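Long-range contact in glucanase (Clostridium thermocellum, PDB 5GXX), which probably hydrolyses internal beta-1,4 linkages of cellulose as a family 9 endoglucanase of the cellulosome, with a cellulose-binding domain joined to its catalytic domain: residues A[454-468]-A[549-563]. The protein carries 1 engineered substitution. Residues are numbered along the deposited sequence; the frame is centred on the assembly and turned at random.
Sequences NQASDHFTEIKALLN and AAELQFRIAAPQGTK
His459 meets Ala558 and Gln560 just beyond the paired strands 460-468 and 549-557, which run antiparallel with their axes at 160°; His459, Arg555 and Phe554 lose the most surface in this contact. His459 binds Ala558, the residue just past strand 549-557, twice: its ND1 donates to Ala558 O (3.0 Å), nearly in the ring plane, while its carbonyl O receives Ala558 N. Gln560 CA, in the second position of the type II beta turn Pro559-Thr562, sits over one face of the imidazole, 3.7 Å from the ring centroid, and Phe460 CD2 lies over the opposite face, which should restrict rotation of the ring.

Arg555 is fixed by two kinds of contact. Its guanidinium lies flat on Phe460, planes 11° apart, a cation-pi stack with CZ 4.0 Å from the ring centroid. Within the guanidinium plane, NE and NH2 both reach Glu462 OE1, each at 2.9 Å, in a side-on salt bridge. The other carboxylate oxygen, Glu462 OE2, accepts from Asn454 ND2 (2.8 Å) across the classic bulge that Asn454 and Gln455 form opposite Glu462.

Phe554 points to the other face of the sheet. With chi1 at 59°, its ring swings toward the neighbouring strand, and Ile463 CB packs over one face, 3.6 Å from Phe554 CZ.

Strand 460-469 is flanked by 447-456 and 549-557, and the latter also pairs with 503-506 and 508-509. The face bearing Ile463, Ala465, Ile556 and Leu552 packs against strands 481-488 and 527-534 of the second sheet, through Tyr485, Tyr483, Ile532 and Tyr534; this face-to-face packing of two antiparallel sheets is consistent with a beta-sandwich.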
ATOM      1  N   ASN A 454      -5.862   4.559  20.855  1.00 22.02           N
ATOM      2  CA  ASN A 454      -4.727   4.594  19.945  1.00 22.84           C
ATOM      3  C   ASN A 454      -3.477   5.115  20.659  1.00 22.99           C
ATOM      4  O   ASN A 454      -2.353   4.694  20.371  1.00 23.93           O
ATOM      5  CB  ASN A 454      -5.064   5.410  18.697  1.00 21.23           C
ATOM      6  CG  ASN A 454      -4.184   5.056  17.514  1.00 23.32           C
ATOM      7  OD1 ASN A 454      -4.140   3.908  17.073  1.00 24.48           O
ATOM      8  ND2 ASN A 454      -3.474   6.047  16.996  1.00 26.10           N
ATOM      9  N   GLN A 455      -3.691   6.027  21.599  1.00 24.87           N
ATOM     10  CA  GLN A 455      -2.636   6.539  22.466  1.00 26.73           C
ATOM     11  C   GLN A 455      -3.304   7.253  23.628  1.00 26.90           C
ATOM     12  O   GLN A 455      -4.251   8.019  23.438  1.00 25.18           O
ATOM     13  CB  GLN A 455      -1.741   7.531  21.723  1.00 27.41           C
ATOM     14  CG  GLN A 455      -0.430   7.822  22.445  1.00 31.18           C
ATOM     15  CD  GLN A 455       0.451   8.822  21.709  1.00 34.66           C
ATOM     16  OE1 GLN A 455       0.281   9.059  20.509  1.00 34.69           O
ATOM     17  NE2 GLN A 455       1.404   9.408  22.429  1.00 35.65           N
ATOM     18  N   ALA A 456      -2.795   7.007  24.830  1.00 27.67           N
ATOM     19  CA  ALA A 456      -3.252   7.708  26.022  1.00 27.91           C
ATOM     20  C   ALA A 456      -2.082   8.551  26.514  1.00 28.21           C
ATOM     21  O   ALA A 456      -0.927   8.157  26.377  1.00 28.90           O
ATOM     22  CB  ALA A 456      -3.686   6.715  27.087  1.00 28.96           C
ATOM     23  N   SER A 457      -2.384   9.715  27.072  1.00 28.91           N
ATOM     24  CA  SER A 457      -1.346  10.611  27.554  1.00 28.77           C
ATOM     25  C   SER A 457      -1.876  11.362  28.767  1.00 29.06           C
ATOM     26  O   SER A 457      -3.085  11.413  28.974  1.00 29.07           O
ATOM     27  CB  SER A 457      -0.970  11.561  26.424  1.00 28.78           C
ATOM     28  OG  SER A 457      -0.463  12.788  26.905  1.00 27.40           O
ATOM     29  N   ASP A 458      -1.003  11.956  29.579  1.00 29.17           N
ATOM     30  CA  ASP A 458      -1.541  12.721  30.702  1.00 29.64           C
ATOM     31  C   ASP A 458      -2.282  13.987  30.270  1.00 27.07           C
ATOM     32  O   ASP A 458      -2.934  14.631  31.087  1.00 27.50           O
ATOM     33  CB  ASP A 458      -0.537  12.963  31.841  1.00 31.51           C
ATOM     34  CG  ASP A 458       0.797  13.490  31.364  1.00 37.57           C
ATOM     35  OD1 ASP A 458       0.857  14.089  30.267  1.00 42.22           O
ATOM     36  OD2 ASP A 458       1.786  13.311  32.113  1.00 40.53           O
ATOM     37  N   HIS A 459      -2.235  14.325  28.985  1.00 24.69           N
ATOM     38  CA  HIS A 459      -3.038  15.452  28.524  1.00 23.31           C
ATOM     39  C   HIS A 459      -3.948  15.214  27.321  1.00 21.70           C
ATOM     40  O   HIS A 459      -4.586  16.153  26.875  1.00 22.62           O
ATOM     41  CB  HIS A 459      -2.181  16.703  28.311  1.00 22.56           C
ATOM     42  CG  HIS A 459      -1.257  16.603  27.139  1.00 24.04           C
ATOM     43  ND1 HIS A 459      -1.513  17.238  25.943  1.00 23.82           N
ATOM     44  CD2 HIS A 459      -0.075  15.962  26.980  1.00 24.26           C
ATOM     45  CE1 HIS A 459      -0.526  16.996  25.098  1.00 22.86           C
ATOM     46  NE2 HIS A 459       0.357  16.220  25.700  1.00 27.02           N
ATOM     47  N   PHE A 460      -4.024  13.988  26.805  1.00 21.96           N
ATOM     48  CA  PHE A 460      -4.974  13.683  25.724  1.00 20.55           C
ATOM     49  C   PHE A 460      -5.432  12.225  25.670  1.00 21.18           C
ATOM     50  O   PHE A 460      -4.779  11.324  26.213  1.00 20.94           O
ATOM     51  CB  PHE A 460      -4.404  14.104  24.362  1.00 20.26           C
ATOM     52  CG  PHE A 460      -3.232  13.292  23.887  1.00 21.09           C
ATOM     53  CD1 PHE A 460      -3.413  11.996  23.406  1.00 21.07           C
ATOM     54  CD2 PHE A 460      -1.957  13.852  23.853  1.00 22.12           C
ATOM     55  CE1 PHE A 460      -2.339  11.256  22.962  1.00 20.98           C
ATOM     56  CE2 PHE A 460      -0.873  13.115  23.387  1.00 22.69           C
ATOM     57  CZ  PHE A 460      -1.067  11.819  22.936  1.00 22.79           C
ATOM     58  N   THR A 461      -6.567  12.020  25.001  1.00 21.09           N
ATOM     59  CA  THR A 461      -7.020  10.696  24.573  1.00 21.10           C
ATOM     60  C   THR A 461      -7.001  10.664  23.050  1.00 19.48           C
ATOM     61  O   THR A 461      -7.504  11.588  22.429  1.00 19.51           O
ATOM     62  CB  THR A 461      -8.466  10.449  25.044  1.00 21.03           C
ATOM     63  OG1 THR A 461      -8.485  10.317  26.468  1.00 23.89           O
ATOM     64  CG2 THR A 461      -9.032   9.158  24.452  1.00 21.54           C
ATOM     65  N   GLU A 462      -6.448   9.610  22.450  1.00 19.32           N
ATOM     66  CA  GLU A 462      -6.516   9.467  21.005  1.00 19.13           C
ATOM     67  C   GLU A 462      -7.203   8.144  20.696  1.00 18.77           C
ATOM     68  O   GLU A 462      -6.786   7.089  21.184  1.00 19.21           O
ATOM     69  CB  GLU A 462      -5.121   9.507  20.382  1.00 20.01           C
ATOM     70  CG  GLU A 462      -5.146   9.503  18.873  1.00 19.24           C
ATOM     71  CD  GLU A 462      -3.757   9.667  18.298  1.00 22.22           C
ATOM     72  OE1 GLU A 462      -3.298  10.823  18.147  1.00 24.32           O
ATOM     73  OE2 GLU A 462      -3.130   8.626  18.016  1.00 25.51           O
ATOM     74  N   ILE A 463      -8.237   8.234  19.867  1.00 17.47           N
ATOM     75  CA  ILE A 463      -9.098   7.092  19.552  1.00 16.82           C
ATOM     76  C   ILE A 463      -8.912   6.687  18.090  1.00 17.16           C
ATOM     77  O   ILE A 463      -8.867   7.547  17.213  1.00 17.28           O
ATOM     78  CB  ILE A 463     -10.587   7.463  19.777  1.00 16.50           C
ATOM     79  CG1 ILE A 463     -10.891   7.855  21.232  1.00 16.97           C
ATOM     80  CG2 ILE A 463     -11.511   6.320  19.359  1.00 16.06           C
ATOM     81  CD1 ILE A 463     -10.519   6.810  22.253  1.00 18.29           C
ATOM     82  N   LYS A 464      -8.790   5.385  17.844  1.00 17.43           N
ATOM     83  CA  LYS A 464      -8.971   4.836  16.506  1.00 17.90           C
ATOM     84  C   LYS A 464     -10.398   4.287  16.451  1.00 18.02           C
ATOM     85  O   LYS A 464     -10.785   3.445  17.271  1.00 17.53           O
ATOM     86  CB  LYS A 464      -7.932   3.749  16.205  1.00 18.51           C
ATOM     87  CG  LYS A 464      -8.153   3.026  14.896  1.00 19.67           C
ATOM     88  CD  LYS A 464      -7.157   1.893  14.763  1.00 23.48           C
ATOM     89  CE  LYS A 464      -7.416   1.023  13.547  1.00 28.65           C
ATOM     90  NZ  LYS A 464      -6.303   0.047  13.358  1.00 32.84           N
ATOM     91  N   ALA A 465     -11.175   4.772  15.485  1.00 15.01           N
ATOM     92  CA  ALA A 465     -12.577   4.356  15.383  1.00 14.99           C
ATOM     93  C   ALA A 465     -12.951   3.931  13.962  1.00 15.42           C
ATOM     94  O   ALA A 465     -12.658   4.626  12.995  1.00 15.54           O
ATOM     95  CB  ALA A 465     -13.477   5.481  15.861  1.00 14.78           C
ATOM     96  N   LEU A 466     -13.617   2.781  13.867  1.00 15.37           N
ATOM     97  CA  LEU A 466     -14.060   2.243  12.588  1.00 15.91           C
ATOM     98  C   LEU A 466     -15.579   2.189  12.597  1.00 16.19           C
ATOM     99  O   LEU A 466     -16.163   1.418  13.354  1.00 16.55           O
ATOM    100  CB  LEU A 466     -13.513   0.825  12.400  1.00 15.80           C
ATOM    101  CG  LEU A 466     -12.186   0.740  11.641  1.00 16.26           C
ATOM    102  CD1 LEU A 466     -11.028   1.383  12.409  1.00 19.42           C
ATOM    103  CD2 LEU A 466     -11.908  -0.742  11.353  1.00 18.00           C
ATOM    104  N   LEU A 467     -16.207   3.028  11.779  1.00 16.07           N
ATOM    105  CA  LEU A 467     -17.671   2.985  11.644  1.00 16.23           C
ATOM    106  C   LEU A 467     -18.013   1.930  10.591  1.00 15.43           C
ATOM    107  O   LEU A 467     -17.635   2.051   9.421  1.00 15.70           O
ATOM    108  CB  LEU A 467     -18.234   4.351  11.256  1.00 15.43           C
ATOM    109  CG  LEU A 467     -19.760   4.364  11.049  1.00 16.81           C
ATOM    110  CD1 LEU A 467     -20.533   3.931  12.293  1.00 18.66           C
ATOM    111  CD2 LEU A 467     -20.235   5.730  10.569  1.00 16.92           C
ATOM    112  N   ASN A 468     -18.714   0.893  11.038  1.00 15.49           N
ATOM    113  CA  ASN A 468     -18.996  -0.313  10.256  1.00 14.37           C
ATOM    114  C   ASN A 468     -20.387  -0.314   9.614  1.00 14.25           C
ATOM    115  O   ASN A 468     -21.375   0.024  10.258  1.00 15.41           O
ATOM    116  CB  ASN A 468     -18.914  -1.558  11.151  1.00 15.92           C
ATOM    117  CG  ASN A 468     -17.494  -2.017  11.420  1.00 15.03           C
ATOM    118  OD1 ASN A 468     -17.081  -3.079  10.956  1.00 16.85           O
ATOM    119  ND2 ASN A 468     -16.754  -1.254  12.219  1.00 16.92           N
ATOM    120  N   ALA A 549     -15.906  -0.451   6.492  1.00 14.97           N
ATOM    121  CA  ALA A 549     -15.818   0.462   7.624  1.00 15.23           C
ATOM    122  C   ALA A 549     -14.965   1.658   7.227  1.00 15.04           C
ATOM    123  O   ALA A 549     -14.053   1.520   6.404  1.00 15.89           O
ATOM    124  CB  ALA A 549     -15.239  -0.239   8.856  1.00 16.25           C
ATOM    125  N   ALA A 550     -15.267   2.812   7.811  1.00 15.66           N
ATOM    126  CA  ALA A 550     -14.393   3.972   7.670  1.00 14.77           C
ATOM    127  C   ALA A 550     -13.587   4.231   8.946  1.00 15.24           C
ATOM    128  O   ALA A 550     -14.161   4.307  10.044  1.00 15.15           O
ATOM    129  CB  ALA A 550     -15.224   5.183   7.290  1.00 15.76           C
ATOM    130  N   GLU A 551     -12.263   4.337   8.796  1.00 15.57           N
ATOM    131  CA  GLU A 551     -11.345   4.561   9.909  1.00 15.19           C
ATOM    132  C   GLU A 551     -11.032   6.037  10.086  1.00 15.34           C
ATOM    133  O   GLU A 551     -10.727   6.735   9.116  1.00 15.07           O
ATOM    134  CB  GLU A 551     -10.054   3.761   9.734  1.00 15.96           C
ATOM    135  CG  GLU A 551      -9.043   4.003  10.852  1.00 14.86           C
ATOM    136  CD  GLU A 551      -7.819   3.105  10.770  1.00 17.15           C
ATOM    137  OE1 GLU A 551      -7.856   2.063  10.081  1.00 22.13           O
ATOM    138  OE2 GLU A 551      -6.803   3.445  11.412  1.00 19.14           O
ATOM    139  N   LEU A 552     -11.156   6.493  11.330  1.00 14.44           N
ATOM    140  CA  LEU A 552     -10.712   7.826  11.735  1.00 14.48           C
ATOM    141  C   LEU A 552      -9.882   7.687  13.014  1.00 15.40           C
ATOM    142  O   LEU A 552     -10.224   6.891  13.899  1.00 15.66           O
ATOM    143  CB  LEU A 552     -11.944   8.699  12.013  1.00 13.44           C
ATOM    144  CG  LEU A 552     -11.689  10.159  12.414  1.00 14.37           C
ATOM    145  CD1 LEU A 552     -11.076  10.948  11.287  1.00 16.20           C
ATOM    146  CD2 LEU A 552     -13.007  10.812  12.822  1.00 16.74           C
ATOM    147  N   GLN A 553      -8.798   8.456  13.117  1.00 14.08           N
ATOM    148  CA  GLN A 553      -8.049   8.567  14.368  1.00 15.09           C
ATOM    149  C   GLN A 553      -8.196  10.009  14.800  1.00 16.28           C
ATOM    150  O   GLN A 553      -7.788  10.925  14.088  1.00 16.76           O
ATOM    151  CB  GLN A 553      -6.575   8.182  14.200  1.00 14.83           C
ATOM    152  CG  GLN A 553      -6.372   6.683  13.983  1.00 17.18           C
ATOM    153  CD  GLN A 553      -5.010   6.328  13.435  1.00 18.17           C
ATOM    154  OE1 GLN A 553      -4.014   6.988  13.735  1.00 20.36           O
ATOM    155  NE2 GLN A 553      -4.956   5.260  12.643  1.00 16.72           N
ATOM    156  N   PHE A 554      -8.821  10.216  15.952  1.00 15.63           N
ATOM    157  CA  PHE A 554      -8.991  11.573  16.451  1.00 15.83           C
ATOM    158  C   PHE A 554      -8.396  11.699  17.838  1.00 16.54           C
ATOM    159  O   PHE A 554      -8.347  10.728  18.599  1.00 17.66           O
ATOM    160  CB  PHE A 554     -10.459  12.016  16.402  1.00 16.02           C
ATOM    161  CG  PHE A 554     -11.404  11.156  17.204  1.00 17.18           C
ATOM    162  CD1 PHE A 554     -11.651  11.428  18.539  1.00 19.22           C
ATOM    163  CD2 PHE A 554     -12.084  10.102  16.604  1.00 16.24           C
ATOM    164  CE1 PHE A 554     -12.547  10.667  19.273  1.00 15.06           C
ATOM    165  CE2 PHE A 554     -12.974   9.321  17.330  1.00 16.54           C
ATOM    166  CZ  PHE A 554     -13.213   9.599  18.666  1.00 18.64           C
ATOM    167  N   ARG A 555      -7.912  12.901  18.123  1.00 16.62           N
ATOM    168  CA  ARG A 555      -7.313  13.213  19.413  1.00 18.46           C
ATOM    169  C   ARG A 555      -8.082  14.360  20.059  1.00 18.23           C
ATOM    170  O   ARG A 555      -8.407  15.350  19.390  1.00 17.80           O
ATOM    171  CB  ARG A 555      -5.845  13.606  19.200  1.00 19.29           C
ATOM    172  CG  ARG A 555      -5.076  13.914  20.479  1.00 20.39           C
ATOM    173  CD  ARG A 555      -3.635  14.376  20.204  1.00 20.77           C
ATOM    174  NE  ARG A 555      -2.859  13.313  19.575  1.00 24.09           N
ATOM    175  CZ  ARG A 555      -1.531  13.298  19.482  1.00 26.04           C
ATOM    176  NH1 ARG A 555      -0.812  14.283  19.996  1.00 25.80           N
ATOM    177  NH2 ARG A 555      -0.923  12.277  18.890  1.00 25.73           N
ATOM    178  N   ILE A 556      -8.373  14.213  21.350  1.00 17.25           N
ATOM    179  CA  ILE A 556      -8.989  15.266  22.154  1.00 18.73           C
ATOM    180  C   ILE A 556      -7.977  15.580  23.253  1.00 19.09           C
ATOM    181  O   ILE A 556      -7.619  14.705  24.032  1.00 19.62           O
ATOM    182  CB  ILE A 556     -10.343  14.782  22.711  1.00 19.09           C
ATOM    183  CG1 ILE A 556     -11.253  14.317  21.567  1.00 20.60           C
ATOM    184  CG2 ILE A 556     -11.011  15.876  23.550  1.00 19.19           C
ATOM    185  CD1 ILE A 556     -12.346  13.333  21.981  1.00 23.97           C
ATOM    186  N   ALA A 557      -7.477  16.814  23.278  1.00 20.19           N
ATOM    187  CA  ALA A 557      -6.283  17.133  24.071  1.00 20.53           C
ATOM    188  C   ALA A 557      -6.455  18.391  24.911  1.00 21.36           C
ATOM    189  O   ALA A 557      -6.888  19.426  24.414  1.00 21.62           O
ATOM    190  CB  ALA A 557      -5.060  17.288  23.171  1.00 20.61           C
ATOM    191  N   ALA A 558      -6.129  18.273  26.191  1.00 22.21           N
ATOM    192  CA  ALA A 558      -5.863  19.427  27.044  1.00 21.64           C
ATOM    193  C   ALA A 558      -4.461  19.933  26.708  1.00 22.42           C
ATOM    194  O   ALA A 558      -3.698  19.232  26.041  1.00 21.38           O
ATOM    195  CB  ALA A 558      -5.933  19.006  28.485  1.00 22.97           C
ATOM    196  N   PRO A 559      -4.116  21.156  27.150  1.00 22.56           N
ATOM    197  CA  PRO A 559      -2.811  21.714  26.798  1.00 22.88           C
ATOM    198  C   PRO A 559      -1.643  20.836  27.233  1.00 22.88           C
ATOM    199  O   PRO A 559      -1.707  20.203  28.290  1.00 21.97           O
ATOM    200  CB  PRO A 559      -2.813  23.065  27.523  1.00 23.03           C
ATOM    201  CG  PRO A 559      -4.256  23.439  27.560  1.00 21.21           C
ATOM    202  CD  PRO A 559      -4.971  22.151  27.822  1.00 23.36           C
ATOM    203  N   GLN A 560      -0.610  20.753  26.396  1.00 23.02           N
ATOM    204  CA  GLN A 560       0.599  20.032  26.766  1.00 24.18           C
ATOM    205  C   GLN A 560       1.149  20.611  28.069  1.00 24.38           C
ATOM    206  O   GLN A 560       1.195  21.831  28.239  1.00 25.28           O
ATOM    207  CB  GLN A 560       1.631  20.157  25.651  1.00 25.32           C
ATOM    208  CG  GLN A 560       2.871  19.313  25.834  1.00 28.45           C
ATOM    209  CD  GLN A 560       4.037  19.898  25.075  1.00 34.24           C
ATOM    210  OE1 GLN A 560       3.865  20.409  23.965  1.00 36.93           O
ATOM    211  NE2 GLN A 560       5.223  19.850  25.670  1.00 33.57           N
ATOM    212  N   GLY A 561       1.532  19.723  28.982  1.00 24.51           N
ATOM    213  CA  GLY A 561       2.051  20.118  30.289  1.00 24.46           C
ATOM    214  C   GLY A 561       1.030  20.059  31.408  1.00 24.35           C
ATOM    215  O   GLY A 561       1.408  19.998  32.575  1.00 24.16           O
ATOM    216  N   THR A 562      -0.258  20.037  31.069  1.00 24.55           N
ATOM    217  CA  THR A 562      -1.298  19.880  32.084  1.00 24.12           C
ATOM    218  C   THR A 562      -1.429  18.433  32.562  1.00 24.50           C
ATOM    219  O   THR A 562      -1.026  17.503  31.862  1.00 23.36           O
ATOM    220  CB  THR A 562      -2.667  20.428  31.631  1.00 24.22           C
ATOM    221  OG1 THR A 562      -3.143  19.674  30.509  1.00 22.93           O
ATOM    222  CG2 THR A 562      -2.554  21.895  31.264  1.00 24.23           C
ATOM    223  N   LYS A 563      -1.965  18.263  33.767  1.00 24.61           N
ATOM    224  CA  LYS A 563      -1.970  16.968  34.444  1.00 26.52           C
ATOM    225  C   LYS A 563      -3.361  16.549  34.919  1.00 27.02           C
ATOM    226  O   LYS A 563      -3.490  15.625  35.725  1.00 29.15           O
ATOM    227  CB  LYS A 563      -0.992  16.962  35.628  1.00 26.71           C
ATOM    228  CG  LYS A 563       0.414  17.477  35.329  1.00 26.72           C
ATOM    229  CD  LYS A 563       1.243  16.482  34.539  1.00 27.71           C
ATOM    230  CE  LYS A 563       2.629  17.050  34.285  1.00 28.75           C
ATOM    231  NZ  LYS A 563       3.462  16.082  33.536  1.00 33.75           N
TER
HETATM  232  O   HOH W   1       1.206  16.965  30.065  1.00 25.56           O
HETATM  233  O   HOH W   2      -4.182  17.263  31.244  1.00 25.65           O
HETATM  234  O   HOH W   3      -3.213   9.219  15.154  1.00 33.89           O